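Side-chain contact in carbonic anhydrase (Coccomyxa sp. PA, PDB 3UCJ), which probably catalyses the reversible hydration of carbon dioxide to hydrogencarbonate and a proton, using one zinc ion per subunit, as a beta-class carbonic anhydrase: residues A25-S28 with T29-S32. Sequence-based numbering, arbitrary orientation.
Sequences AKDS and TYFS
The ring of Tyr30 receives the carboxylate of Asp27 at its edge, where OD1 lies in the ring plane 3.9 Å from Tyr30 CD1. The two side chains cross at about a right angle, and their flat groups are turned 68° apart. At the edge of the same ring stands Phe31 CZ; the phenyl group of Phe31 in turn carries Tyr30 CD2 over the centre of one face, 3.5 Å above its plane. The backbone here makes a type I beta turn from Asp27 to Tyr30, closed by the bond from Tyr30 N to Asp27 O (3.0 Å, N-H...O angle 161°). With CG of Asp27 anti to the backbone N (chi1 177°), the carboxylate is brought towards the amides of Thr29 and Tyr30, and OD2 accepts a weak, bent bond from Thr29 N at 3.3 Å. A water bridges the same oxygen to Thr29 OG1, though its bond to OD2 is also weak. Replacing Asp27 by an alanine is likely to cost Thr29 N its weak acceptor, the bridging water its carboxylate partner and the Tyr30 ring its neighbour at the CD1 edge. Farther along, a second water donates to Ser28 O at 2.6 Å and accepts from Ser32 N; it stands in for a direct bond, since Ser28 O and Ser32 N lie 4.7 Å apart. A third water links Ser32 OG to Ser28 O, weakly at the carbonyl end. The contact lies at the surface, where helix 10-26 ends and the chain turns into the loop leading to strand 42-47. Here Tyr30 and Phe31 fold back on Cys23 of that helix and rest on Pro62, while Phe31 meets Trp19 edge-to-face and packs on Gly191 of the second subunit.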
ATOM      1  N   ALA A  25      29.242  16.446  26.786  1.00 42.30           N
ATOM      2  CA  ALA A  25      30.080  16.722  27.988  1.00 43.84           C
ATOM      3  C   ALA A  25      30.658  15.449  28.598  1.00 44.76           C
ATOM      4  O   ALA A  25      31.751  15.476  29.081  1.00 43.06           O
ATOM      5  CB  ALA A  25      29.292  17.424  29.031  1.00 41.92           C
ATOM      6  N   LYS A  26      29.915  14.335  28.587  1.00 45.63           N
ATOM      7  CA  LYS A  26      30.396  13.082  29.147  1.00 46.38           C
ATOM      8  C   LYS A  26      31.221  12.305  28.176  1.00 46.78           C
ATOM      9  O   LYS A  26      32.027  11.448  28.575  1.00 47.55           O
ATOM     10  CB  LYS A  26      29.235  12.206  29.581  1.00 48.83           C
ATOM     11  CG  LYS A  26      28.172  12.977  30.278  1.00 50.91           C
ATOM     12  CD  LYS A  26      26.969  12.065  30.501  1.00 60.41           C
ATOM     13  CE  LYS A  26      26.557  12.080  31.980  1.00 65.27           C
ATOM     14  NZ  LYS A  26      25.605  10.928  32.201  1.00 70.03           N
ATOM     15  N   ASP A  27      31.052  12.580  26.888  1.00 44.67           N
ATOM     16  CA  ASP A  27      31.712  11.803  25.886  1.00 45.69           C
ATOM     17  C   ASP A  27      31.838  12.666  24.619  1.00 45.69           C
ATOM     18  O   ASP A  27      30.862  12.832  23.858  1.00 43.02           O
ATOM     19  CB  ASP A  27      30.863  10.534  25.632  1.00 45.51           C
ATOM     20  CG  ASP A  27      31.423   9.654  24.540  1.00 48.73           C
ATOM     21  OD1 ASP A  27      30.898   8.516  24.412  1.00 49.48           O
ATOM     22  OD2 ASP A  27      32.340  10.057  23.785  1.00 49.17           O
ATOM     23  N   SER A  28      33.008  13.259  24.394  1.00 44.40           N
ATOM     24  CA  SER A  28      33.069  14.299  23.343  1.00 44.63           C
ATOM     25  C   SER A  28      32.682  13.781  21.932  1.00 42.68           C
ATOM     26  O   SER A  28      32.322  14.589  21.056  1.00 43.61           O
ATOM     27  CB  SER A  28      34.509  14.904  23.255  1.00 43.76           C
ATOM     28  OG  SER A  28      35.398  13.921  22.699  1.00 46.07           O
ATOM     29  N   THR A  29      32.866  12.518  21.628  1.00 40.61           N
ATOM     30  CA  THR A  29      32.536  12.071  20.248  1.00 40.18           C
ATOM     31  C   THR A  29      31.151  11.384  20.167  1.00 37.02           C
ATOM     32  O   THR A  29      30.853  10.756  19.174  1.00 36.88           O
ATOM     33  CB  THR A  29      33.580  11.094  19.570  1.00 41.50           C
ATOM     34  OG1 THR A  29      33.606   9.837  20.272  1.00 42.85           O
ATOM     35  CG2 THR A  29      35.000  11.687  19.456  1.00 45.63           C
ATOM     36  N   TYR A  30      30.360  11.504  21.234  1.00 36.99           N
ATOM     37  CA  TYR A  30      29.009  10.842  21.344  1.00 37.33           C
ATOM     38  C   TYR A  30      28.184  11.091  20.060  1.00 36.73           C
ATOM     39  O   TYR A  30      27.641  10.122  19.471  1.00 37.88           O
ATOM     40  CB  TYR A  30      28.280  11.434  22.520  1.00 37.46           C
ATOM     41  CG  TYR A  30      27.050  10.662  22.941  1.00 39.31           C
ATOM     42  CD1 TYR A  30      27.159   9.450  23.631  1.00 36.33           C
ATOM     43  CD2 TYR A  30      25.759  11.184  22.665  1.00 39.09           C
ATOM     44  CE1 TYR A  30      26.015   8.759  24.067  1.00 42.79           C
ATOM     45  CE2 TYR A  30      24.588  10.505  23.104  1.00 41.90           C
ATOM     46  CZ  TYR A  30      24.722   9.304  23.786  1.00 43.74           C
ATOM     47  OH  TYR A  30      23.581   8.661  24.212  1.00 46.11           O
ATOM     48  N   PHE A  31      28.147  12.343  19.612  1.00 34.94           N
ATOM     49  CA  PHE A  31      27.419  12.691  18.347  1.00 34.55           C
ATOM     50  C   PHE A  31      28.392  12.740  17.163  1.00 34.58           C
ATOM     51  O   PHE A  31      28.121  12.232  16.037  1.00 32.63           O
ATOM     52  CB  PHE A  31      26.696  14.000  18.513  1.00 33.39           C
ATOM     53  CG  PHE A  31      25.679  13.990  19.619  1.00 35.27           C
ATOM     54  CD1 PHE A  31      24.534  13.141  19.519  1.00 33.77           C
ATOM     55  CD2 PHE A  31      25.834  14.792  20.744  1.00 31.36           C
ATOM     56  CE1 PHE A  31      23.612  13.095  20.543  1.00 36.33           C
ATOM     57  CE2 PHE A  31      24.886  14.785  21.796  1.00 36.94           C
ATOM     58  CZ  PHE A  31      23.742  13.940  21.672  1.00 37.69           C
ATOM     59  N   SER A  32      29.603  13.307  17.388  1.00 33.68           N
ATOM     60  CA  SER A  32      30.429  13.537  16.229  1.00 32.98           C
ATOM     61  C   SER A  32      30.758  12.267  15.522  1.00 32.13           C
ATOM     62  O   SER A  32      30.953  12.265  14.284  1.00 31.32           O
ATOM     63  CB  SER A  32      31.732  14.385  16.556  1.00 34.89           C
ATOM     64  OG  SER A  32      32.553  13.701  17.552  1.00 34.20           O
TER
HETATM   65  O   HOH W   1      31.972   8.093  21.938  1.00 51.94           O
HETATM   66  O   HOH W   2      29.917  14.604  19.949  1.00 35.68           O
HETATM   67  O   HOH W   3      34.231  15.472  18.496  1.00 41.20           O